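Local coordinates for Nadp(h)-dependent ketose reductase (Bemisia argentifolii, PDB 1E3J), which probably interconverts ketoses and polyols with NADP(H), reducing fructose as a zinc-dependent member of the alcohol dehydrogenase family, at residues L6-V9 with D15-L18; R21-P26 with E30-M35; V38-S43 with V329-A334; T114-A117 with G123-A126. One frame throughout, in Å; residues are numbered along the deposited sequence.

Interaction 1 of 4, residues L6-V9 with D15-L18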
ATOM      1  N   LEU A   6      28.542 -25.936  27.990  1.00 48.29           N
ATOM      2  CA  LEU A   6      29.681 -25.409  27.238  1.00 47.45           C
ATOM      3  C   LEU A   6      29.095 -24.288  26.361  1.00 46.67           C
ATOM      4  O   LEU A   6      27.981 -24.424  25.837  1.00 46.15           O
ATOM      5  CB  LEU A   6      30.269 -26.499  26.332  1.00 47.99           C
ATOM      6  CG  LEU A   6      31.432 -26.013  25.457  1.00 51.42           C
ATOM      7  CD1 LEU A   6      32.591 -25.562  26.370  1.00 49.98           C
ATOM      8  CD2 LEU A   6      31.886 -27.131  24.502  1.00 50.98           C
ATOM      9  N   SER A   7      29.845 -23.209  26.184  1.00 44.60           N
ATOM     10  CA  SER A   7      29.371 -22.065  25.411  1.00 44.03           C
ATOM     11  C   SER A   7      30.525 -21.498  24.638  1.00 43.71           C
ATOM     12  O   SER A   7      31.647 -21.553  25.114  1.00 45.05           O
ATOM     13  CB  SER A   7      28.848 -20.984  26.360  1.00 40.69           C
ATOM     14  OG  SER A   7      28.081 -21.588  27.397  1.00 41.92           O
ATOM     15  N   ALA A   8      30.269 -20.969  23.448  1.00 41.65           N
ATOM     16  CA  ALA A   8      31.340 -20.379  22.671  1.00 44.12           C
ATOM     17  C   ALA A   8      31.415 -18.879  23.000  1.00 45.93           C
ATOM     18  O   ALA A   8      30.598 -18.100  22.513  1.00 48.53           O
ATOM     19  CB  ALA A   8      31.083 -20.601  21.195  1.00 42.36           C
ATOM     20  N   VAL A   9      32.388 -18.479  23.823  1.00 46.36           N
ATOM     21  CA  VAL A   9      32.544 -17.094  24.244  1.00 46.58           C
ATOM     22  C   VAL A   9      33.626 -16.304  23.510  1.00 49.46           C
ATOM     23  O   VAL A   9      34.794 -16.683  23.495  1.00 52.74           O
ATOM     24  CB  VAL A   9      32.856 -16.989  25.762  1.00 46.62           C
ATOM     25  CG1 VAL A   9      32.890 -15.508  26.176  1.00 46.17           C
ATOM     26  CG2 VAL A   9      31.823 -17.762  26.600  1.00 43.22           C
ATOM     27  N   ASP A  15      39.850 -14.172  19.789  1.00 61.42           N
ATOM     28  CA  ASP A  15      39.913 -14.913  21.040  1.00 58.31           C
ATOM     29  C   ASP A  15      38.525 -15.484  21.342  1.00 56.73           C
ATOM     30  O   ASP A  15      37.719 -14.860  22.041  1.00 55.55           O
ATOM     31  CB  ASP A  15      40.392 -14.008  22.187  1.00 57.57           C
ATOM     32  CG  ASP A  15      40.559 -14.766  23.506  1.00 59.15           C
ATOM     33  OD1 ASP A  15      40.509 -16.022  23.512  1.00 58.64           O
ATOM     34  OD2 ASP A  15      40.758 -14.100  24.546  1.00 60.46           O
ATOM     35  N   LEU A  16      38.263 -16.669  20.795  1.00 54.23           N
ATOM     36  CA  LEU A  16      36.997 -17.355  20.978  1.00 54.26           C
ATOM     37  C   LEU A  16      37.263 -18.580  21.824  1.00 53.39           C
ATOM     38  O   LEU A  16      37.928 -19.513  21.387  1.00 54.80           O
ATOM     39  CB  LEU A  16      36.405 -17.776  19.629  1.00 54.25           C
ATOM     40  CG  LEU A  16      35.095 -18.587  19.675  1.00 55.22           C
ATOM     41  CD1 LEU A  16      33.989 -17.808  20.387  1.00 53.70           C
ATOM     42  CD2 LEU A  16      34.658 -18.914  18.265  1.00 55.07           C
ATOM     43  N   ARG A  17      36.704 -18.587  23.022  1.00 51.93           N
ATOM     44  CA  ARG A  17      36.936 -19.671  23.943  1.00 49.98           C
ATOM     45  C   ARG A  17      35.716 -20.530  24.234  1.00 50.90           C
ATOM     46  O   ARG A  17      34.639 -20.014  24.455  1.00 52.72           O
ATOM     47  CB  ARG A  17      37.469 -19.076  25.240  1.00 48.50           C
ATOM     48  CG  ARG A  17      38.581 -18.052  25.026  1.00 46.67           C
ATOM     49  CD  ARG A  17      39.036 -17.454  26.349  1.00 44.18           C
ATOM     50  NE  ARG A  17      39.871 -16.264  26.139  1.00 44.68           N
ATOM     51  CZ  ARG A  17      40.431 -15.563  27.123  1.00 43.81           C
ATOM     52  NH1 ARG A  17      40.255 -15.940  28.377  1.00 46.00           N
ATOM     53  NH2 ARG A  17      41.139 -14.465  26.859  1.00 47.60           N
ATOM     54  N   LEU A  18      35.884 -21.846  24.241  1.00 49.80           N
ATOM     55  CA  LEU A  18      34.789 -22.750  24.550  1.00 50.11           C
ATOM     56  C   LEU A  18      34.806 -23.012  26.030  1.00 51.93           C
ATOM     57  O   LEU A  18      35.631 -23.781  26.521  1.00 54.53           O
ATOM     58  CB  LEU A  18      34.949 -24.074  23.818  1.00 50.52           C
ATOM     59  CG  LEU A  18      34.648 -24.049  22.322  1.00 52.16           C
ATOM     60  CD1 LEU A  18      35.115 -25.340  21.692  1.00 53.97           C
ATOM     61  CD2 LEU A  18      33.145 -23.867  22.113  1.00 54.91           C
TER
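L6 and L16 share one torsion pattern, with CG trans to the backbone N (chi1 177° in both). Together with a second torsion that also agrees, this brings CD1 onto the partner strand. L6 CD1 rests on the carbonyl carbon of L18, at 3.4 Å from L18 C, and also meets L18 CB at 3.8 Å. L16 CD1 lies against the V9 carbonyl, 3.4 Å from V9 O. L18 turns its CG the other way, beside its own N, and lays CD2 alongside A8, 4.0 Å from A8 CB. The strands run antiparallel. V9 and R17 form a hydrogen-bonded pair. V9 N donates to R17 O at 2.8 Å (159° at the hydrogen), and R17 N donates to V9 O at 2.7 Å (166°). A8 and L18 are the next, non-hydrogen-bonded pair, and L18 CA lies 3.4 Å from S7 O in a CA-H...O contact. This is a beta hairpin formed by strands 6-12 and 15-20. The L16 and L18 side chains, with A8, lie against T328 of helix 328-337. On the face with V9, the R17 side chain turns back along residues 15-18 to D15, where NE bonds D15 OD1 at 2.7 Å, close to the guanidinium plane. K12 also bridges to D15, and Y11 makes a cation-pi contact with R17. Two backbone bonds set the register, and the D15-R17 salt bridge lies within residues 15-18. With lysine and arginine both beside it, D15 is probably held as the carboxylate.

Interaction 2 of 4, residues R21-P26 with E30-M35; sequences RPIPEP and EVLLQM
E30 OE1 accepts a hydrogen bond from K27 N, in the short link between the two segments, and the same oxygen lies against the ring residue P26, 3.8 Å from P26 CA. The E30 side chain is extended beyond CG, and CG sits beside the backbone N (chi1 -61°). That course carries the carboxylate back over the P26 backbone. Higher up the side chain, E30 CB comes to 4.3 Å from P26 CB. The main apolar contact is one step further along. P26 CG presses on L32 CB at 3.6 Å, and the proline ring and leucine chain cross obliquely. With chi1 at 176° and chi2 near 60°, L32 turns both methyls to the loop. L32 CD1 stands 3.7 Å from P24 O and 4.4 Å from P24 CD. L32 CD2 meets I23 CG2 at 4.3 Å, at the exposed margin. P24 and P26 have no backbone N-H to offer, and the two segments are joined by van der Waals contact, without a strand pairing. The backbones are nearest at P26 and E30, whose CA atoms are 5.1 Å apart. The proline-rich loop thus runs from strand 15-20 into strand 30-40, part of the GroES-like domain of the zinc alcohol dehydrogenase family, and packs along its start. P26 and E30 also touch V130 of strand 128-132, while E25 touches K74. Strand 30-40 is itself bonded antiparallel to strands 67-75 and 128-132, through L32 with V73 and V31 with H131.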
ATOM      1  N   ARG A  21      29.294 -21.983  31.228  1.00 50.38           N
ATOM      2  CA  ARG A  21      28.546 -20.799  31.641  1.00 49.31           C
ATOM      3  C   ARG A  21      27.462 -21.367  32.517  1.00 48.67           C
ATOM      4  O   ARG A  21      27.086 -22.531  32.380  1.00 47.88           O
ATOM      5  CB  ARG A  21      27.885 -20.088  30.436  1.00 48.60           C
ATOM      6  CG  ARG A  21      28.747 -19.027  29.750  1.00 48.69           C
ATOM      7  CD  ARG A  21      29.083 -17.894  30.724  1.00 51.02           C
ATOM      8  NE  ARG A  21      29.883 -16.822  30.132  1.00 53.48           N
ATOM      9  CZ  ARG A  21      29.372 -15.801  29.445  1.00 54.99           C
ATOM     10  NH1 ARG A  21      28.058 -15.699  29.271  1.00 54.68           N
ATOM     11  NH2 ARG A  21      30.174 -14.897  28.903  1.00 54.84           N
ATOM     12  N   PRO A  22      26.971 -20.581  33.468  1.00 50.26           N
ATOM     13  CA  PRO A  22      25.904 -21.195  34.265  1.00 51.12           C
ATOM     14  C   PRO A  22      24.652 -21.399  33.384  1.00 52.08           C
ATOM     15  O   PRO A  22      24.499 -20.737  32.360  1.00 52.45           O
ATOM     16  CB  PRO A  22      25.667 -20.181  35.396  1.00 51.61           C
ATOM     17  CG  PRO A  22      26.283 -18.887  34.890  1.00 53.10           C
ATOM     18  CD  PRO A  22      27.479 -19.337  34.078  1.00 51.09           C
ATOM     19  N   ILE A  23      23.786 -22.339  33.752  1.00 52.84           N
ATOM     20  CA  ILE A  23      22.563 -22.552  32.991  1.00 53.17           C
ATOM     21  C   ILE A  23      21.592 -21.419  33.344  1.00 53.95           C
ATOM     22  O   ILE A  23      21.284 -21.187  34.516  1.00 52.53           O
ATOM     23  CB  ILE A  23      21.886 -23.902  33.326  1.00 53.90           C
ATOM     24  CG1 ILE A  23      22.871 -25.053  33.081  1.00 54.84           C
ATOM     25  CG2 ILE A  23      20.633 -24.094  32.456  1.00 54.21           C
ATOM     26  CD1 ILE A  23      22.251 -26.434  33.158  1.00 55.68           C
ATOM     27  N   PRO A  24      21.104 -20.695  32.327  1.00 54.09           N
ATOM     28  CA  PRO A  24      20.169 -19.582  32.531  1.00 53.91           C
ATOM     29  C   PRO A  24      18.819 -20.024  33.099  1.00 54.56           C
ATOM     30  O   PRO A  24      18.382 -21.172  32.934  1.00 52.98           O
ATOM     31  CB  PRO A  24      20.001 -18.977  31.129  1.00 54.92           C
ATOM     32  CG  PRO A  24      20.968 -19.728  30.234  1.00 56.57           C
ATOM     33  CD  PRO A  24      21.234 -21.039  30.903  1.00 54.13           C
ATOM     34  N   GLU A  25      18.160 -19.088  33.762  1.00 56.49           N
ATOM     35  CA  GLU A  25      16.844 -19.321  34.335  1.00 58.83           C
ATOM     36  C   GLU A  25      15.813 -18.418  33.616  1.00 57.71           C
ATOM     37  O   GLU A  25      16.022 -17.206  33.490  1.00 56.95           O
ATOM     38  CB  GLU A  25      16.866 -19.017  35.834  1.00 62.54           C
ATOM     39  CG  GLU A  25      16.907 -20.269  36.706  1.00 68.53           C
ATOM     40  CD  GLU A  25      15.711 -21.168  36.454  1.00 71.90           C
ATOM     41  OE1 GLU A  25      14.570 -20.641  36.454  1.00 73.83           O
ATOM     42  OE2 GLU A  25      15.906 -22.395  36.256  1.00 73.91           O
ATOM     43  N   PRO A  26      14.695 -19.010  33.137  1.00 56.15           N
ATOM     44  CA  PRO A  26      13.580 -18.375  32.419  1.00 56.27           C
ATOM     45  C   PRO A  26      12.706 -17.402  33.216  1.00 57.23           C
ATOM     46  O   PRO A  26      12.158 -17.760  34.257  1.00 57.29           O
ATOM     47  CB  PRO A  26      12.724 -19.552  31.970  1.00 55.27           C
ATOM     48  CG  PRO A  26      13.551 -20.749  32.182  1.00 55.97           C
ATOM     49  CD  PRO A  26      14.453 -20.447  33.307  1.00 53.91           C
ATOM     50  N   GLU A  30       9.591 -16.170  29.309  1.00 53.89           N
ATOM     51  CA  GLU A  30      10.640 -16.849  28.545  1.00 51.01           C
ATOM     52  C   GLU A  30      10.579 -18.350  28.634  1.00 50.95           C
ATOM     53  O   GLU A  30       9.786 -18.904  29.389  1.00 52.14           O
ATOM     54  CB  GLU A  30      12.012 -16.405  29.058  1.00 48.65           C
ATOM     55  CG  GLU A  30      12.303 -14.939  28.935  1.00 50.76           C
ATOM     56  CD  GLU A  30      13.670 -14.552  29.512  1.00 53.28           C
ATOM     57  OE1 GLU A  30      14.125 -15.201  30.480  1.00 57.06           O
ATOM     58  OE2 GLU A  30      14.292 -13.591  29.003  1.00 54.28           O
ATOM     59  N   VAL A  31      11.425 -19.020  27.857  1.00 50.03           N
ATOM     60  CA  VAL A  31      11.496 -20.466  27.924  1.00 49.79           C
ATOM     61  C   VAL A  31      12.964 -20.820  27.919  1.00 50.03           C
ATOM     62  O   VAL A  31      13.790 -20.052  27.415  1.00 49.46           O
ATOM     63  CB  VAL A  31      10.843 -21.162  26.739  1.00 50.23           C
ATOM     64  CG1 VAL A  31       9.321 -20.999  26.803  1.00 50.56           C
ATOM     65  CG2 VAL A  31      11.410 -20.602  25.441  1.00 52.55           C
ATOM     66  N   LEU A  32      13.275 -21.976  28.501  1.00 48.69           N
ATOM     67  CA  LEU A  32      14.631 -22.471  28.575  1.00 46.34           C
ATOM     68  C   LEU A  32      14.793 -23.440  27.445  1.00 44.53           C
ATOM     69  O   LEU A  32      14.000 -24.375  27.289  1.00 43.98           O
ATOM     70  CB  LEU A  32      14.904 -23.208  29.900  1.00 45.80           C
ATOM     71  CG  LEU A  32      16.327 -23.830  29.958  1.00 47.50           C
ATOM     72  CD1 LEU A  32      17.364 -22.734  29.790  1.00 43.49           C
ATOM     73  CD2 LEU A  32      16.563 -24.561  31.305  1.00 47.76           C
ATOM     74  N   LEU A  33      15.832 -23.233  26.657  1.00 44.25           N
ATOM     75  CA  LEU A  33      16.077 -24.124  25.534  1.00 44.67           C
ATOM     76  C   LEU A  33      17.351 -24.941  25.630  1.00 45.31           C
ATOM     77  O   LEU A  33      18.415 -24.428  26.030  1.00 44.57           O
ATOM     78  CB  LEU A  33      16.187 -23.309  24.258  1.00 43.94           C
ATOM     79  CG  LEU A  33      14.964 -22.472  23.883  1.00 45.34           C
ATOM     80  CD1 LEU A  33      15.318 -21.568  22.693  1.00 42.49           C
ATOM     81  CD2 LEU A  33      13.804 -23.407  23.545  1.00 40.44           C
ATOM     82  N   GLN A  34      17.244 -26.198  25.219  1.00 44.95           N
ATOM     83  CA  GLN A  34      18.400 -27.076  25.135  1.00 44.67           C
ATOM     84  C   GLN A  34      18.714 -26.915  23.654  1.00 42.74           C
ATOM     85  O   GLN A  34      17.999 -27.445  22.806  1.00 42.94           O
ATOM     86  CB  GLN A  34      18.022 -28.533  25.456  1.00 46.98           C
ATOM     87  CG  GLN A  34      19.169 -29.508  25.228  1.00 51.17           C
ATOM     88  CD  GLN A  34      19.024 -30.797  26.030  1.00 55.71           C
ATOM     89  OE1 GLN A  34      17.946 -31.419  26.071  1.00 58.17           O
ATOM     90  NE2 GLN A  34      20.113 -31.211  26.666  1.00 57.42           N
ATOM     91  N   MET A  35      19.763 -26.166  23.335  1.00 41.97           N
ATOM     92  CA  MET A  35      20.063 -25.892  21.943  1.00 41.52           C
ATOM     93  C   MET A  35      20.298 -27.114  21.111  1.00 42.86           C
ATOM     94  O   MET A  35      20.755 -28.154  21.628  1.00 44.25           O
ATOM     95  CB  MET A  35      21.248 -24.934  21.848  1.00 41.40           C
ATOM     96  CG  MET A  35      20.996 -23.597  22.572  1.00 41.41           C
ATOM     97  SD  MET A  35      19.401 -22.817  22.007  1.00 43.52           S
ATOM     98  CE  MET A  35      19.919 -22.369  20.370  1.00 36.92           C
TER

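Interaction 3 of 4, residues V38-S43 with V329-A334; sequences VGICGS and VDAFEA. With ZN (zinc ion), chain C.
I40 points from its strand at helix 328-337 and meets it with both ends of its branched side chain. CD1 reaches the helix backbone, 3.8 Å from A331 O, and touches A331 CB at 4.0 Å. CG2 meets the ring of F332, 4.0 Å from F332 CE1, and the approach to the ring is oblique. I40 takes a less common rotamer, with CG1 between the backbone N and the carbonyl carbon (chi1 56°). CD1 lies between A331 and the F332 ring, while CG2 keeps to the ring alone. F332 CG lies beside its own N, and the ring leans across to the isoleucine. Behind I40 the chain turns into the metal site of this zinc-containing alcohol dehydrogenase. C41 SG binds the zinc ion at 2.4 Å, with a water at 2.1 Å from the zinc, and H66 and E67 complete the ligands. C41 is also the N-cap of helix 42-50. Its SG takes a weak capping bond from S43 N at 3.3 Å, and its backbone N is bonded to D44 OD2, on the first turn of that helix. Further out, V345 pairs with I40 through the backbone and touches the side chains of I40 and A331. K344 NZ is bonded to I40 O. F332 meets Y48 of helix 42-50 edge-to-face, and F323 of strand 319-324 lies against A331.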
ATOM      1  N   VAL A  38      23.077 -24.404  15.380  1.00 41.13           N
ATOM      2  CA  VAL A  38      23.397 -23.001  15.292  1.00 42.42           C
ATOM      3  C   VAL A  38      24.225 -22.805  14.031  1.00 42.31           C
ATOM      4  O   VAL A  38      25.321 -23.373  13.899  1.00 41.30           O
ATOM      5  CB  VAL A  38      24.214 -22.528  16.505  1.00 42.27           C
ATOM      6  CG1 VAL A  38      24.602 -21.068  16.339  1.00 43.21           C
ATOM      7  CG2 VAL A  38      23.416 -22.698  17.761  1.00 43.41           C
ATOM      8  N   GLY A  39      23.686 -22.022  13.103  1.00 40.71           N
ATOM      9  CA  GLY A  39      24.384 -21.761  11.865  1.00 40.98           C
ATOM     10  C   GLY A  39      25.228 -20.531  12.080  1.00 43.08           C
ATOM     11  O   GLY A  39      24.998 -19.766  13.017  1.00 43.49           O
ATOM     12  N   ILE A  40      26.226 -20.325  11.241  1.00 43.88           N
ATOM     13  CA  ILE A  40      27.039 -19.143  11.409  1.00 45.07           C
ATOM     14  C   ILE A  40      27.133 -18.411  10.091  1.00 45.59           C
ATOM     15  O   ILE A  40      27.012 -19.026   9.039  1.00 42.04           O
ATOM     16  CB  ILE A  40      28.434 -19.510  11.935  1.00 47.92           C
ATOM     17  CG1 ILE A  40      29.111 -20.529  11.016  1.00 49.63           C
ATOM     18  CG2 ILE A  40      28.294 -20.085  13.334  1.00 49.69           C
ATOM     19  CD1 ILE A  40      30.490 -21.012  11.549  1.00 53.74           C
ATOM     20  N   CYS A  41      27.312 -17.090  10.145  1.00 48.09           N
ATOM     21  CA  CYS A  41      27.395 -16.321   8.914  1.00 50.10           C
ATOM     22  C   CYS A  41      28.554 -15.345   8.948  1.00 50.57           C
ATOM     23  O   CYS A  41      29.314 -15.290   9.920  1.00 49.18           O
ATOM     24  CB  CYS A  41      26.067 -15.588   8.659  1.00 51.23           C
ATOM     25  SG  CYS A  41      25.825 -14.059   9.604  1.00 56.78           S
ATOM     26  N   GLY A  42      28.678 -14.563   7.880  1.00 52.51           N
ATOM     27  CA  GLY A  42      29.773 -13.604   7.788  1.00 53.02           C
ATOM     28  C   GLY A  42      29.822 -12.659   8.972  1.00 52.24           C
ATOM     29  O   GLY A  42      30.896 -12.265   9.446  1.00 51.64           O
ATOM     30  N   SER A  43      28.643 -12.307   9.465  1.00 52.44           N
ATOM     31  CA  SER A  43      28.551 -11.410  10.602  1.00 52.44           C
ATOM     32  C   SER A  43      29.249 -11.988  11.830  1.00 51.62           C
ATOM     33  O   SER A  43      29.950 -11.263  12.527  1.00 52.14           O
ATOM     34  CB  SER A  43      27.086 -11.100  10.892  1.00 52.98           C
ATOM     35  OG  SER A  43      26.978 -10.407  12.115  1.00 58.03           O
ATOM     36  N   VAL A 329      35.756 -23.492  16.718  1.00 46.87           N
ATOM     37  CA  VAL A 329      36.826 -22.727  16.066  1.00 48.98           C
ATOM     38  C   VAL A 329      37.097 -23.245  14.665  1.00 49.53           C
ATOM     39  O   VAL A 329      37.324 -22.470  13.723  1.00 51.57           O
ATOM     40  CB  VAL A 329      38.119 -22.729  16.886  1.00 49.72           C
ATOM     41  CG1 VAL A 329      39.264 -22.116  16.060  1.00 49.58           C
ATOM     42  CG2 VAL A 329      37.892 -21.934  18.164  1.00 49.13           C
ATOM     43  N   ASP A 330      37.039 -24.554  14.503  1.00 50.41           N
ATOM     44  CA  ASP A 330      37.226 -25.119  13.174  1.00 50.00           C
ATOM     45  C   ASP A 330      36.057 -24.652  12.313  1.00 50.02           C
ATOM     46  O   ASP A 330      36.238 -24.327  11.144  1.00 49.38           O
ATOM     47  CB  ASP A 330      37.230 -26.649  13.235  1.00 51.47           C
ATOM     48  N   ALA A 331      34.857 -24.617  12.893  1.00 49.55           N
ATOM     49  CA  ALA A 331      33.670 -24.197  12.130  1.00 48.78           C
ATOM     50  C   ALA A 331      33.897 -22.790  11.633  1.00 47.10           C
ATOM     51  O   ALA A 331      33.766 -22.529  10.456  1.00 46.90           O
ATOM     52  CB  ALA A 331      32.420 -24.264  12.997  1.00 47.65           C
ATOM     53  N   PHE A 332      34.268 -21.880  12.520  1.00 48.37           N
ATOM     54  CA  PHE A 332      34.518 -20.509  12.084  1.00 49.82           C
ATOM     55  C   PHE A 332      35.616 -20.442  11.031  1.00 51.82           C
ATOM     56  O   PHE A 332      35.547 -19.636  10.097  1.00 51.32           O
ATOM     57  CB  PHE A 332      34.878 -19.598  13.273  1.00 48.67           C
ATOM     58  CG  PHE A 332      33.684 -19.089  14.017  1.00 49.43           C
ATOM     59  CD1 PHE A 332      32.818 -19.973  14.659  1.00 50.38           C
ATOM     60  CD2 PHE A 332      33.396 -17.729  14.044  1.00 49.44           C
ATOM     61  CE1 PHE A 332      31.670 -19.509  15.321  1.00 51.93           C
ATOM     62  CE2 PHE A 332      32.255 -17.246  14.700  1.00 49.83           C
ATOM     63  CZ  PHE A 332      31.390 -18.138  15.340  1.00 50.57           C
ATOM     64  N   GLU A 333      36.640 -21.279  11.156  1.00 55.51           N
ATOM     65  CA  GLU A 333      37.698 -21.227  10.145  1.00 58.22           C
ATOM     66  C   GLU A 333      37.115 -21.614   8.787  1.00 57.19           C
ATOM     67  O   GLU A 333      37.345 -20.930   7.780  1.00 56.98           O
ATOM     68  CB  GLU A 333      38.853 -22.154  10.517  1.00 62.08           C
ATOM     69  CG  GLU A 333      40.170 -21.421  10.705  1.00 68.40           C
ATOM     70  CD  GLU A 333      40.618 -20.672   9.448  1.00 72.21           C
ATOM     71  OE1 GLU A 333      40.433 -21.198   8.319  1.00 73.09           O
ATOM     72  OE2 GLU A 333      41.180 -19.558   9.593  1.00 75.33           O
ATOM     73  N   ALA A 334      36.340 -22.693   8.758  1.00 56.06           N
ATOM     74  CA  ALA A 334      35.715 -23.111   7.507  1.00 56.73           C
ATOM     75  C   ALA A 334      34.863 -21.948   6.969  1.00 58.55           C
ATOM     76  O   ALA A 334      34.839 -21.704   5.760  1.00 59.85           O
ATOM     77  CB  ALA A 334      34.860 -24.349   7.726  1.00 54.13           C
TER
HETATM   78 ZN    ZN C 902      23.673 -14.745  10.523  1.00 71.69          ZN
HETATM   79  O   HOH W   1      22.157 -13.814   9.333  1.00 66.89           O

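Interaction 4 of 4, residues T114-A117 with G123-A126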
ATOM      1  N   THR A 114      17.325  -6.172  21.093  1.00 45.09           N
ATOM      2  CA  THR A 114      18.463  -6.931  21.613  1.00 47.38           C
ATOM      3  C   THR A 114      18.629  -8.070  20.603  1.00 47.57           C
ATOM      4  O   THR A 114      17.766  -8.946  20.487  1.00 48.97           O
ATOM      5  CB  THR A 114      18.199  -7.559  22.976  1.00 47.20           C
ATOM      6  OG1 THR A 114      17.179  -8.551  22.827  1.00 48.52           O
ATOM      7  CG2 THR A 114      17.772  -6.495  24.002  1.00 49.29           C
ATOM      8  N   PHE A 115      19.713  -8.053  19.851  1.00 46.57           N
ATOM      9  CA  PHE A 115      19.917  -9.127  18.876  1.00 46.80           C
ATOM     10  C   PHE A 115      21.053 -10.099  19.328  1.00 47.02           C
ATOM     11  O   PHE A 115      22.182  -9.645  19.612  1.00 46.21           O
ATOM     12  CB  PHE A 115      20.244  -8.509  17.516  1.00 43.26           C
ATOM     13  CG  PHE A 115      20.123  -9.468  16.393  1.00 44.03           C
ATOM     14  CD1 PHE A 115      21.203 -10.307  16.054  1.00 45.00           C
ATOM     15  CD2 PHE A 115      18.927  -9.575  15.686  1.00 41.63           C
ATOM     16  CE1 PHE A 115      21.089 -11.243  15.024  1.00 43.99           C
ATOM     17  CE2 PHE A 115      18.787 -10.492  14.664  1.00 44.68           C
ATOM     18  CZ  PHE A 115      19.871 -11.340  14.317  1.00 45.91           C
ATOM     19  N   CYS A 116      20.742 -11.404  19.424  1.00 46.03           N
ATOM     20  CA  CYS A 116      21.729 -12.440  19.832  1.00 49.01           C
ATOM     21  C   CYS A 116      23.097 -12.312  19.135  1.00 49.55           C
ATOM     22  O   CYS A 116      23.169 -12.406  17.905  1.00 50.45           O
ATOM     23  CB  CYS A 116      21.228 -13.858  19.504  1.00 46.82           C
ATOM     24  SG  CYS A 116      19.759 -14.405  20.413  1.00 52.86           S
ATOM     25  N   ALA A 117      24.165 -12.119  19.914  1.00 50.53           N
ATOM     26  CA  ALA A 117      25.545 -12.040  19.378  1.00 51.89           C
ATOM     27  C   ALA A 117      25.916 -10.716  18.720  1.00 53.54           C
ATOM     28  O   ALA A 117      26.823 -10.657  17.886  1.00 54.36           O
ATOM     29  CB  ALA A 117      25.801 -13.185  18.404  1.00 47.73           C
ATOM     30  N   GLY A 123      24.710 -14.464  22.572  1.00 44.73           N
ATOM     31  CA  GLY A 123      24.092 -15.312  21.582  1.00 41.13           C
ATOM     32  C   GLY A 123      23.713 -16.675  22.105  1.00 39.96           C
ATOM     33  O   GLY A 123      23.686 -16.921  23.295  1.00 39.20           O
ATOM     34  N   ASN A 124      23.439 -17.606  21.213  1.00 40.48           N
ATOM     35  CA  ASN A 124      22.991 -18.899  21.700  1.00 40.24           C
ATOM     36  C   ASN A 124      23.851 -20.107  21.269  1.00 39.60           C
ATOM     37  O   ASN A 124      23.317 -21.216  21.145  1.00 37.63           O
ATOM     38  CB  ASN A 124      21.536 -19.090  21.248  1.00 41.42           C
ATOM     39  CG  ASN A 124      21.338 -18.685  19.792  1.00 43.70           C
ATOM     40  OD1 ASN A 124      22.244 -18.891  18.961  1.00 44.06           O
ATOM     41  ND2 ASN A 124      20.161 -18.110  19.467  1.00 39.80           N
ATOM     42  N   LEU A 125      25.144 -19.898  20.999  1.00 37.58           N
ATOM     43  CA  LEU A 125      25.996 -21.018  20.614  1.00 39.11           C
ATOM     44  C   LEU A 125      26.465 -21.496  21.968  1.00 38.72           C
ATOM     45  O   LEU A 125      27.516 -21.113  22.426  1.00 40.25           O
ATOM     46  CB  LEU A 125      27.185 -20.567  19.748  1.00 40.26           C
ATOM     47  CG  LEU A 125      28.143 -21.700  19.310  1.00 41.45           C
ATOM     48  CD1 LEU A 125      27.373 -22.757  18.502  1.00 38.58           C
ATOM     49  CD2 LEU A 125      29.298 -21.142  18.481  1.00 41.49           C
ATOM     50  N   ALA A 126      25.613 -22.279  22.619  1.00 38.02           N
ATOM     51  CA  ALA A 126      25.832 -22.804  23.957  1.00 39.67           C
ATOM     52  C   ALA A 126      24.887 -23.999  24.048  1.00 40.94           C
ATOM     53  O   ALA A 126      24.074 -24.204  23.138  1.00 40.58           O
ATOM     54  CB  ALA A 126      25.438 -21.765  24.995  1.00 38.50           C
TER
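C116 and G123 make the close part of this contact. C116 CB stands 3.8 Å from G123 CA, and the two CA atoms are 4.1 Å apart. G123 has no side chain, and this leaves A117 CB able to lie 4.2 Å from G123 CA. The A117 backbone has a positive phi of 78°, which turns the chain sharply just after C116. A117 N and G123 N are 3.6 Å apart; both are donors, and they do not bond each other. The other part of the contact is looser. C116 SG lies beside the backbone N (chi1 -65°) and points toward the end of the N124 side chain. Both sides of the contact are buried, so the loose part faces protein rather than solvent. Beyond N124 the chain bends again at L125, the centre of an inverse gamma turn, with a weak bond from A126 N to N124 O at 2.9 Å. C116 also touches H66, a zinc ligand, and F115 sets its ring against the H66 ring. Within the GroES-like domain, the contact closes a five-residue loop in the connection from strand 114-115 to strand 128-132. C116 and N124 both touch Y129 of the latter. N124 further packs on M35 and V38 of strand 30-40. G123 bonds by backbone to V63, and N124 to G65.

In the fold
Interactions 1, 2 and 3 follow one another along the chain, and interaction 4 is nested in the long loop that interaction 3 closes. Interaction 4 is a meeting point: A8 N probably bonds L125 O at 2.9 Å, V38 CB lies 3.7 Å from L125 CD1, and M35 CG reaches A126 O. Interactions 1 and 2 touch where S7 OG meets R21 CB at 3.4 Å. L16 packs on F332, tying the hairpin of interaction 1 to interaction 3. Interactions 2 and 3 use the same strand 30-40, with centres about 23 Å apart. Interaction 3 holds the zinc ligand C41, and the A117 side chain is about 8 Å from zinc. Interaction 2 lies away from that site.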